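Local coordinates for protein pyridoxamine 5-phosphate-dependent dehydrase (Escherichia coli, PDB 3B8X) that removes the C3'-hydroxyl group from GDP-4-keto-6-deoxy-D-mannose by a combined transamination and deoxygenation during biosynthesis of the O-antigen sugar L-colitose, at residues Tyr6-Thr12 against Phe370-Ile376; Ser56-Ala61 against Glu196-Ile200; Thr126-Ile132 against Arg154-Leu159. The protein carries 1 engineered substitution. All coordinates share one frame; numbering follows the deposited sequence.

Contact 1: residues Tyr6-Thr12 against Phe370-Ile376. With NA (sodium ion), chain K.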
loop_
_atom_site.group_PDB
_atom_site.type_symbol
_atom_site.label_atom_id
_atom_site.label_comp_id
_atom_site.label_asym_id
_atom_site.label_seq_id
_atom_site.Cartn_x
_atom_site.Cartn_y
_atom_site.Cartn_z
ATOM N N TYR B 6 11.989 -15.105 25.947
ATOM C CA TYR B 6 12.800 -14.030 25.381
ATOM C C TYR B 6 12.423 -13.943 23.900
ATOM O O TYR B 6 13.094 -14.439 23.000
ATOM C CB TYR B 6 14.249 -14.421 25.522
ATOM C CG TYR B 6 15.230 -13.384 25.029
ATOM C CD1 TYR B 6 14.807 -12.197 24.447
ATOM C CD2 TYR B 6 16.591 -13.662 25.050
ATOM C CE1 TYR B 6 15.769 -11.263 23.964
ATOM C CE2 TYR B 6 17.531 -12.761 24.607
ATOM C CZ TYR B 6 17.132 -11.563 24.059
ATOM O OH TYR B 6 18.119 -10.721 23.582
ATOM N N PRO B 7 11.289 -13.323 23.678
ATOM C CA PRO B 7 10.771 -13.187 22.344
ATOM C C PRO B 7 11.438 -12.017 21.643
ATOM O O PRO B 7 11.996 -11.122 22.272
ATOM C CB PRO B 7 9.284 -12.873 22.615
ATOM C CG PRO B 7 9.344 -12.033 23.897
ATOM C CD PRO B 7 10.404 -12.734 24.705
ATOM N N LEU B 8 11.322 -12.000 20.327
ATOM C CA LEU B 8 11.824 -10.881 19.550
ATOM C C LEU B 8 11.329 -9.468 19.896
ATOM O O LEU B 8 12.080 -8.523 19.776
ATOM C CB LEU B 8 11.600 -11.157 18.054
ATOM C CG LEU B 8 12.782 -10.906 17.130
ATOM C CD1 LEU B 8 13.737 -12.089 17.161
ATOM C CD2 LEU B 8 12.206 -10.613 15.726
ATOM N N ALA B 9 10.059 -9.263 20.216
ATOM C CA ALA B 9 9.582 -7.903 20.494
ATOM C C ALA B 9 8.546 -7.990 21.599
ATOM O O ALA B 9 8.068 -9.076 21.905
ATOM C CB ALA B 9 8.939 -7.310 19.216
ATOM N N SER B 10 8.234 -6.852 22.208
ATOM C CA SER B 10 7.212 -6.767 23.244
ATOM C C SER B 10 6.427 -5.473 22.997
ATOM O O SER B 10 6.725 -4.713 22.061
ATOM C CB SER B 10 7.819 -6.869 24.650
ATOM O OG SER B 10 8.888 -5.950 24.859
ATOM N N SER B 11 5.355 -5.264 23.747
ATOM C CA SER B 11 4.552 -4.048 23.544
ATOM C C SER B 11 5.337 -2.805 23.966
ATOM O O SER B 11 6.000 -2.821 25.018
ATOM C CB SER B 11 3.249 -4.119 24.357
ATOM O OG SER B 11 2.452 -2.968 24.146
ATOM N N THR B 12 5.213 -1.722 23.192
ATOM C CA THR B 12 5.853 -0.442 23.514
ATOM C C THR B 12 4.774 0.560 23.938
ATOM O O THR B 12 5.051 1.736 24.128
ATOM C CB THR B 12 6.514 0.146 22.271
ATOM O OG1 THR B 12 5.507 0.269 21.256
ATOM C CG2 THR B 12 7.572 -0.783 21.810
ATOM N N PHE B 370 19.753 -13.522 14.285
ATOM C CA PHE B 370 19.705 -12.514 15.309
ATOM C C PHE B 370 18.645 -12.780 16.347
ATOM O O PHE B 370 17.715 -13.523 16.087
ATOM C CB PHE B 370 19.715 -11.075 14.763
ATOM C CG PHE B 370 18.376 -10.575 14.303
ATOM C CD1 PHE B 370 17.502 -9.965 15.189
ATOM C CD2 PHE B 370 18.034 -10.637 12.947
ATOM C CE1 PHE B 370 16.279 -9.452 14.770
ATOM C CE2 PHE B 370 16.815 -10.139 12.488
ATOM C CZ PHE B 370 15.916 -9.562 13.412
ATOM N N VAL B 371 18.849 -12.219 17.536
ATOM C CA VAL B 371 17.896 -12.347 18.624
ATOM C C VAL B 371 17.398 -10.975 18.972
ATOM O O VAL B 371 17.868 -9.979 18.446
ATOM C CB VAL B 371 18.414 -13.119 19.855
ATOM C CG1 VAL B 371 18.802 -14.584 19.415
ATOM C CG2 VAL B 371 19.562 -12.372 20.562
ATOM N N GLY B 372 16.385 -10.883 19.812
ATOM C CA GLY B 372 15.861 -9.560 19.976
ATOM C C GLY B 372 16.491 -8.525 20.892
ATOM O O GLY B 372 17.191 -8.810 21.865
ATOM N N ASN B 373 16.195 -7.275 20.574
ATOM C CA ASN B 373 16.525 -6.223 21.560
ATOM C C ASN B 373 15.186 -5.510 21.833
ATOM O O ASN B 373 14.315 -5.443 20.969
ATOM C CB ASN B 373 17.636 -5.272 21.089
ATOM C CG ASN B 373 18.142 -4.361 22.227
ATOM O OD1 ASN B 373 17.811 -4.566 23.400
ATOM N ND2 ASN B 373 18.935 -3.347 21.868
ATOM N N HIS B 374 14.973 -5.004 23.035
ATOM C CA HIS B 374 13.718 -4.334 23.351
ATOM C C HIS B 374 13.984 -3.011 24.064
ATOM O O HIS B 374 15.088 -2.769 24.550
ATOM C CB HIS B 374 12.832 -5.196 24.337
ATOM C CG HIS B 374 12.551 -6.591 23.872
ATOM N ND1 HIS B 374 11.316 -7.179 24.025
ATOM C CD2 HIS B 374 13.346 -7.526 23.295
ATOM C CE1 HIS B 374 11.361 -8.416 23.558
ATOM N NE2 HIS B 374 12.589 -8.666 23.148
ATOM N N GLN B 375 12.930 -2.215 24.224
ATOM C CA GLN B 375 13.002 -0.923 24.916
ATOM C C GLN B 375 12.853 -1.092 26.421
ATOM O O GLN B 375 12.614 -0.143 27.132
ATOM C CB GLN B 375 11.885 -0.013 24.414
ATOM C CG GLN B 375 10.450 -0.394 24.855
ATOM C CD GLN B 375 9.936 -1.790 24.420
ATOM O OE1 GLN B 375 10.333 -2.354 23.393
ATOM N NE2 GLN B 375 9.032 -2.336 25.217
ATOM N N ILE B 376 12.927 -2.334 26.877
ATOM C CA ILE B 376 12.847 -2.742 28.281
ATOM C C ILE B 376 14.180 -3.466 28.599
ATOM O O ILE B 376 14.696 -4.163 27.738
ATOM C CB ILE B 376 11.694 -3.809 28.443
ATOM C CG1 ILE B 376 10.347 -3.239 28.028
ATOM C CG2 ILE B 376 11.570 -4.305 29.874
ATOM C CD1 ILE B 376 9.558 -4.196 27.170
HETATM NA NA NA K . 12.753 -6.289 19.030
HETATM O O HOH W 1 14.646 -12.929 20.696
HETATM O O HOH W 2 9.892 -4.570 21.932
HETATM O O HOH W 3 14.624 -7.229 17.824
HETATM O O HOH W 4 13.330 -4.340 17.511
HETATM O O HOH W 5 12.058 -7.033 16.347
HETATM O O HOH W 6 11.110 -4.807 19.713
#
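The imidazole of H374 reaches across to segment 6-12 and is held at its edge by two oxygens. Its NE2 donates to the backbone O of P7 at 2.7 Å, the acceptor lying almost in the ring plane although the N-H points somewhat off line (132°). ND1, on the other flank of the ring, shares a hydrogen bond with S10 OG, also lying near that plane. Gripped through both nitrogens, the ring has its rotation fixed. The side chains of P7 and H374 cross at about a right angle, with P7 CG 4.2 Å from H374 CE1.

With CG of Y6 anti to the backbone N (chi1 -178°), its phenol extends to G372, and OH donates to G372 O at 2.7 Å, in the carbonyl plane. Y6 and V371 also stand roughly perpendicular, CG2 of the valine near the hydroxyl. G372, without a side chain, lets L8 O approach its CA to 3.9 Å.

That carbonyl and N373 O bind a sodium ion, at 2.5 and 2.6 Å, with four waters completing its shell. The N-terminal arm is thus fastened beside strand 368-372 at a sodium site, where L8 and A9 also touch the bound nucleotide-sugar adduct.

Contact 2: residues Ser56-Ala61 against Glu196-Ile200. With G4M ([(2R,3S,4R,5R)-5-(2-amino-6-oxo-1,6-dihydro-9H-purin-9-yl)-3,4-dihydroxytetrahydrofuran-2-yl]methyl (2R,3S,4S,5S,6R)-3,4-dihydroxy-5-[({3-hydroxy-2-methyl-5-[(phosphonooxy)methyl]pyridin-4-yl}methyl)amino]-6-methyltetrahydro-2H-pyran-2-yl dihydrogen diphosphate), chain O.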
loop_
_atom_site.group_PDB
_atom_site.type_symbol
_atom_site.label_atom_id
_atom_site.label_comp_id
_atom_site.label_asym_id
_atom_site.label_seq_id
_atom_site.Cartn_x
_atom_site.Cartn_y
_atom_site.Cartn_z
ATOM N N SER B 56 1.348 4.058 4.879
ATOM C CA SER B 56 0.867 2.830 5.461
ATOM C C SER B 56 1.901 1.879 6.060
ATOM O O SER B 56 1.538 1.126 6.941
ATOM C CB SER B 56 -0.079 2.147 4.464
ATOM O OG SER B 56 0.643 1.619 3.340
ATOM N N SER B 57 3.146 1.839 5.579
ATOM C CA SER B 57 4.167 0.922 6.140
ATOM C C SER B 57 5.535 1.388 5.646
ATOM O O SER B 57 5.625 2.295 4.803
ATOM C CB SER B 57 3.956 -0.546 5.714
ATOM O OG SER B 57 4.037 -0.647 4.300
ATOM N N GLY B 58 6.590 0.835 6.227
ATOM C CA GLY B 58 7.931 1.194 5.783
ATOM C C GLY B 58 8.108 0.680 4.331
ATOM O O GLY B 58 8.895 1.231 3.570
ATOM N N SER B 59 7.376 -0.365 3.945
ATOM C CA SER B 59 7.462 -0.861 2.561
ATOM C C SER B 59 6.854 0.144 1.578
ATOM O O SER B 59 7.423 0.411 0.529
ATOM C CB SER B 59 6.776 -2.236 2.390
ATOM O OG SER B 59 7.339 -3.229 3.244
ATOM N N THR B 60 5.675 0.690 1.902
ATOM C CA THR B 60 5.095 1.692 1.041
ATOM C C THR B 60 5.899 2.989 1.176
ATOM O O THR B 60 5.854 3.869 0.314
ATOM C CB THR B 60 3.563 1.856 1.327
ATOM O OG1 THR B 60 3.332 2.257 2.687
ATOM C CG2 THR B 60 2.841 0.581 1.012
ATOM N N ALA B 61 6.682 3.143 2.232
ATOM C CA ALA B 61 7.494 4.378 2.249
ATOM C C ALA B 61 8.651 4.275 1.215
ATOM O O ALA B 61 8.936 5.196 0.417
ATOM C CB ALA B 61 8.035 4.638 3.702
ATOM N N GLU B 196 0.844 -0.691 11.995
ATOM C CA GLU B 196 1.657 -0.777 10.796
ATOM C C GLU B 196 1.930 0.717 10.591
ATOM O O GLU B 196 1.171 1.557 11.107
ATOM C CB GLU B 196 0.873 -1.332 9.589
ATOM C CG GLU B 196 0.571 -2.824 9.658
ATOM C CD GLU B 196 1.546 -3.718 8.929
ATOM O OE1 GLU B 196 2.623 -3.287 8.448
ATOM O OE2 GLU B 196 1.234 -4.904 8.865
ATOM N N GLY B 197 2.971 1.072 9.839
ATOM C CA GLY B 197 3.179 2.485 9.589
ATOM C C GLY B 197 4.564 2.661 8.974
ATOM O O GLY B 197 5.467 1.882 9.266
ATOM N N GLY B 198 4.708 3.725 8.184
ATOM C CA GLY B 198 5.990 4.057 7.597
ATOM C C GLY B 198 6.061 5.587 7.478
ATOM O O GLY B 198 5.093 6.269 7.748
ATOM N N CYS B 199 7.218 6.115 7.104
ATOM C CA CYS B 199 7.361 7.553 6.959
ATOM C C CYS B 199 8.520 7.823 6.030
ATOM O O CYS B 199 9.508 7.093 6.056
ATOM C CB CYS B 199 7.697 8.160 8.313
ATOM S SG CYS B 199 7.124 9.865 8.513
ATOM N N ILE B 200 8.393 8.877 5.240
ATOM C CA ILE B 200 9.474 9.299 4.349
ATOM C C ILE B 200 9.781 10.698 4.827
ATOM O O ILE B 200 8.876 11.496 5.012
ATOM C CB ILE B 200 9.067 9.413 2.847
ATOM C CG1 ILE B 200 8.417 8.097 2.382
ATOM C CG2 ILE B 200 10.339 9.677 1.999
ATOM C CD1 ILE B 200 6.874 8.204 2.228
HETATM O OP3 G4M O . 7.573 -3.894 7.766
HETATM P PL G4M O . 7.526 -2.513 6.990
HETATM O OP1 G4M O . 6.676 -2.594 5.610
HETATM O OP2 G4M O . 6.873 -1.399 7.947
HETATM O OP4 G4M O . 9.052 -2.009 6.724
HETATM C C5B G4M O . 9.577 -2.765 5.670
HETATM C C5L G4M O . 11.053 -2.725 5.794
HETATM C C6L G4M O . 11.783 -1.933 4.918
HETATM N N1L G4M O . 13.095 -1.936 4.978
HETATM C C2L G4M O . 13.780 -2.656 5.840
HETATM C C2A G4M O . 15.290 -2.650 5.809
HETATM C C3L G4M O . 13.144 -3.451 6.789
HETATM O O3L G4M O . 13.904 -4.219 7.599
HETATM C C4L G4M O . 11.712 -3.462 6.787
HETATM C C4A G4M O . 10.977 -4.246 7.687
HETATM N N4A G4M O . 11.603 -5.052 8.491
HETATM C C4G G4M O . 10.858 -5.759 9.471
HETATM C C5G G4M O . 11.461 -7.114 9.759
HETATM C C6G G4M O . 12.958 -6.989 10.042
HETATM O O5G G4M O . 10.815 -7.465 10.978
HETATM C C3G G4M O . 9.409 -6.003 9.019
HETATM O O3G G4M O . 8.578 -5.098 9.736
HETATM C C2G G4M O . 8.983 -7.453 9.393
HETATM O O2G G4M O . 7.563 -7.621 9.342
HETATM C C1G G4M O . 9.449 -7.805 10.786
HETATM O O1G G4M O . 9.452 -9.226 10.842
HETATM P P2 G4M O . 9.004 -9.948 12.186
HETATM O O3P G4M O . 9.752 -9.273 13.451
HETATM O O4P G4M O . 9.550 -11.473 12.122
HETATM O OPP G4M O . 7.403 -9.752 12.182
HETATM P P G4M O . 6.649 -10.637 13.292
HETATM O O1P G4M O . 6.909 -12.232 13.349
HETATM O O2P G4M O . 5.139 -10.362 12.867
HETATM O "O5'" G4M O . 6.722 -9.900 14.689
HETATM C "C5'" G4M O . 7.843 -10.328 15.434
HETATM C "C4'" G4M O . 7.345 -10.711 16.818
HETATM O "O4'" G4M O . 6.361 -9.733 17.270
HETATM C "C3'" G4M O . 6.609 -12.070 16.759
HETATM O "O3'" G4M O . 6.826 -12.698 18.014
HETATM C "C2'" G4M O . 5.131 -11.664 16.563
HETATM O "O2'" G4M O . 4.299 -12.669 17.155
HETATM C "C1'" G4M O . 5.090 -10.406 17.419
HETATM N N9 G4M O . 3.993 -9.518 17.020
HETATM C C8 G4M O . 3.890 -8.867 15.832
HETATM N N7 G4M O . 2.793 -8.134 15.864
HETATM C C4 G4M O . 2.936 -9.161 17.819
HETATM C C5 G4M O . 2.148 -8.256 17.070
HETATM C C6 G4M O . 0.965 -7.695 17.672
HETATM O O6 G4M O . 0.232 -6.901 17.102
HETATM N N3 G4M O . 2.564 -9.498 19.057
HETATM C C2 G4M O . 1.463 -8.990 19.587
HETATM N N1 G4M O . 0.660 -8.097 18.924
HETATM N N2 G4M O . 1.100 -9.365 20.843
#
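E196 leaves its backbone beside S56 and S57, and its side chain runs along the subunit boundary. CB rests 3.7 Å from the backbone O of S56. CG lies anti to the carbonyl carbon (chi1 -73°), and a bend at the next torsion swings the carboxylate past S57, with OE1 4.1 Å from S57 CB. The two carboxylate oxygens then turn to the second subunit: OE1 accepts from N250 there, while OE2 forms a salt bridge with R252 of that subunit.

Behind this glutamate the two backbones come close without a hydrogen bond between them. G198 CA sits 3.3 Å from S57 O in a CA-H...O contact, an approach that leaves no room for a CB. Farther along, the methyl of A61 packs on I200, with CB 3.7 Å from CG1.

S57 is the N-cap of helix 58-68. Its OG accepts from T60 N along a nearly straight bond (167°), and T60 OG1 accepts in return from S57 N, completing a capping box. The first turn presents its amides to the cofactor phosphate of G4M: G58 N donates to OP2 at 2.8 Å and S59 N to OP1 at 2.9 Å. S59 OG also donates to OP1, so two bonds from one residue hold that oxygen. The positive end of the helix dipole would probably stabilise the phosphate charge. A capped helix N-terminus that offers its amides to the phosphate is part of the cofactor phosphate-binding site of the aspartate aminotransferase fold.

Contact 3: residues Thr126-Ile132 against Arg154-Leu159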
loop_
_atom_site.group_PDB
_atom_site.type_symbol
_atom_site.label_atom_id
_atom_site.label_comp_id
_atom_site.label_asym_id
_atom_site.label_seq_id
_atom_site.Cartn_x
_atom_site.Cartn_y
_atom_site.Cartn_z
ATOM N N THR B 126 30.422 3.876 -10.673
ATOM C CA THR B 126 30.941 4.245 -11.997
ATOM C C THR B 126 30.217 5.490 -12.542
ATOM O O THR B 126 29.414 6.096 -11.845
ATOM C CB THR B 126 30.859 3.050 -12.991
ATOM O OG1 THR B 126 29.693 3.183 -13.806
ATOM C CG2 THR B 126 30.772 1.725 -12.230
ATOM N N ASP B 127 30.495 5.910 -13.770
ATOM C CA ASP B 127 29.802 7.100 -14.272
ATOM C C ASP B 127 28.318 6.837 -14.529
ATOM O O ASP B 127 27.542 7.780 -14.702
ATOM C CB ASP B 127 30.441 7.595 -15.565
ATOM C CG ASP B 127 31.858 8.076 -15.362
ATOM O OD1 ASP B 127 32.149 8.597 -14.257
ATOM O OD2 ASP B 127 32.670 7.921 -16.305
ATOM N N SER B 128 27.966 5.550 -14.602
ATOM C CA SER B 128 26.619 5.105 -14.895
ATOM C C SER B 128 25.797 5.021 -13.620
ATOM O O SER B 128 24.573 4.938 -13.676
ATOM C CB SER B 128 26.663 3.759 -15.631
ATOM O OG SER B 128 27.053 2.689 -14.779
ATOM N N THR B 129 26.478 5.140 -12.482
ATOM C CA THR B 129 25.823 5.096 -11.180
ATOM C C THR B 129 25.026 6.372 -10.970
ATOM O O THR B 129 25.601 7.463 -10.932
ATOM C CB THR B 129 26.842 4.933 -10.039
ATOM O OG1 THR B 129 27.596 3.733 -10.251
ATOM C CG2 THR B 129 26.111 4.865 -8.722
ATOM N N LYS B 130 23.706 6.207 -10.835
ATOM C CA LYS B 130 22.770 7.316 -10.668
ATOM C C LYS B 130 22.336 7.519 -9.202
ATOM O O LYS B 130 22.008 8.643 -8.776
ATOM C CB LYS B 130 21.497 7.039 -11.480
ATOM C CG LYS B 130 21.676 7.129 -12.962
ATOM C CD LYS B 130 22.232 8.498 -13.354
ATOM C CE LYS B 130 22.725 8.535 -14.796
ATOM N NZ LYS B 130 22.489 9.871 -15.432
ATOM N N ALA B 131 22.350 6.441 -8.426
ATOM C CA ALA B 131 21.914 6.515 -7.046
ATOM C C ALA B 131 22.553 5.445 -6.173
ATOM O O ALA B 131 22.999 4.407 -6.645
ATOM C CB ALA B 131 20.387 6.337 -7.014
ATOM N N ILE B 132 22.502 5.675 -4.882
ATOM C CA ILE B 132 23.000 4.702 -3.933
ATOM C C ILE B 132 21.921 4.600 -2.851
ATOM O O ILE B 132 21.668 5.549 -2.114
ATOM C CB ILE B 132 24.311 5.171 -3.272
ATOM C CG1 ILE B 132 25.301 5.667 -4.325
ATOM C CG2 ILE B 132 24.935 4.040 -2.421
ATOM C CD1 ILE B 132 26.733 5.300 -4.002
ATOM N N ARG B 154 29.668 14.176 -7.171
ATOM C CA ARG B 154 29.233 13.672 -8.452
ATOM C C ARG B 154 27.705 13.623 -8.381
ATOM O O ARG B 154 27.119 13.762 -7.295
ATOM C CB ARG B 154 29.818 12.298 -8.685
ATOM C CG ARG B 154 31.312 12.324 -8.528
ATOM C CD ARG B 154 31.923 11.208 -9.321
ATOM N NE ARG B 154 32.294 10.091 -8.465
ATOM C CZ ARG B 154 32.481 8.856 -8.908
ATOM N NH1 ARG B 154 32.334 8.586 -10.199
ATOM N NH2 ARG B 154 32.824 7.900 -8.054
ATOM N N ASP B 155 27.074 13.481 -9.543
ATOM C CA ASP B 155 25.614 13.462 -9.642
ATOM C C ASP B 155 25.029 12.084 -9.302
ATOM O O ASP B 155 24.554 11.346 -10.174
ATOM C CB ASP B 155 25.168 13.959 -11.031
ATOM C CG ASP B 155 23.726 14.482 -11.047
ATOM O OD1 ASP B 155 23.167 14.752 -9.961
ATOM O OD2 ASP B 155 23.146 14.627 -12.149
ATOM N N ILE B 156 25.114 11.708 -8.024
ATOM C CA ILE B 156 24.605 10.408 -7.559
ATOM C C ILE B 156 23.695 10.670 -6.377
ATOM O O ILE B 156 24.115 11.247 -5.381
ATOM C CB ILE B 156 25.729 9.496 -7.040
ATOM C CG1 ILE B 156 26.720 9.179 -8.167
ATOM C CG2 ILE B 156 25.120 8.206 -6.478
ATOM C CD1 ILE B 156 28.171 9.038 -7.676
ATOM N N ILE B 157 22.437 10.290 -6.496
ATOM C CA ILE B 157 21.527 10.546 -5.398
ATOM C C ILE B 157 21.782 9.531 -4.276
ATOM O O ILE B 157 21.969 8.313 -4.530
ATOM C CB ILE B 157 20.077 10.354 -5.842
ATOM C CG1 ILE B 157 19.682 11.362 -6.908
ATOM C CG2 ILE B 157 19.156 10.433 -4.630
ATOM C CD1 ILE B 157 18.774 10.769 -7.980
ATOM N N LEU B 158 21.681 10.021 -3.043
ATOM C CA LEU B 158 21.810 9.157 -1.876
ATOM C C LEU B 158 20.434 9.019 -1.231
ATOM O O LEU B 158 19.764 10.049 -0.913
ATOM C CB LEU B 158 22.760 9.801 -0.855
ATOM C CG LEU B 158 22.907 9.107 0.489
ATOM C CD1 LEU B 158 23.553 7.731 0.331
ATOM C CD2 LEU B 158 23.645 9.961 1.465
ATOM N N LEU B 159 20.040 7.752 -1.021
ATOM C CA LEU B 159 18.757 7.468 -0.355
ATOM C C LEU B 159 19.081 6.624 0.845
ATOM O O LEU B 159 20.065 5.935 0.787
ATOM C CB LEU B 159 17.910 6.605 -1.257
ATOM C CG LEU B 159 17.582 7.431 -2.509
ATOM C CD1 LEU B 159 16.919 6.558 -3.554
ATOM C CD2 LEU B 159 16.767 8.668 -2.129
HETATM O O HOH W 7 21.638 10.858 -10.170
#
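Two neighbouring parallel strands, 129-135 and 157-161, pair here at their N-terminal ends, as the two strands of a beta-alpha-beta unit whose crossover holds helix 144-151, in the large mixed sheet of the aminotransferase fold. The axes of the short segments 129-132 and 157-159 approach to 4.7 Å, and their directions differ by 24°. Three backbone hydrogen bonds set the register: I157 N to K130 O, I132 N to I157 O, and L159 N to I132 O, the last nearly straight at 173°. I157 thus uses both its N and its O on the partner strand, pairing with A131, and I132 does likewise around L158.

A131 and I157 point to one face of the sheet, their CB atoms 4.2 Å apart, while I132 and L158 project from the other. In I156, just ahead of its strand, chi1 of -62° sets CG1 beside the backbone N and CG2 anti to it, toward I132. CG1 instead meets T129 O at 3.4 Å. The hydroxyl of T129 is bound to E82 in the next strand, and L158 leans on F144 and I147 of the crossover helix.

Toward solvent the pairing frays. D127 and R154, both poorly ordered, have opposite charges too far apart for a salt bridge, and a water donates to both K130 O and D155 O, joining two acceptors. The tightest side-chain meeting is I132 CG1 against I156 CG2, 3.3 Å apart, closer than usual van der Waals contact.

How the contacts relate
Contacts 2 and 3 both reach the large mixed sheet, at strand 198-202 and at strands 129-135 and 157-161, whereas contact 1 uses strand 368-372 of the smaller antiparallel sheet. Contacts 1 and 2 are largely buried and border the same G4M adduct: contact 1 touches it through L8 and A9, contact 2 at the cofactor phosphate. Their centres are about 21 Å apart. Contact 3 is partly exposed and away from the annotated sites, its centre about 36 Å from that of contact 1. The chemistry follows: side-chain polar bonds and sodium in contact 1, close glycine backbones and helix capping in contact 2, regular strand pairing with aliphatic packing in contact 3.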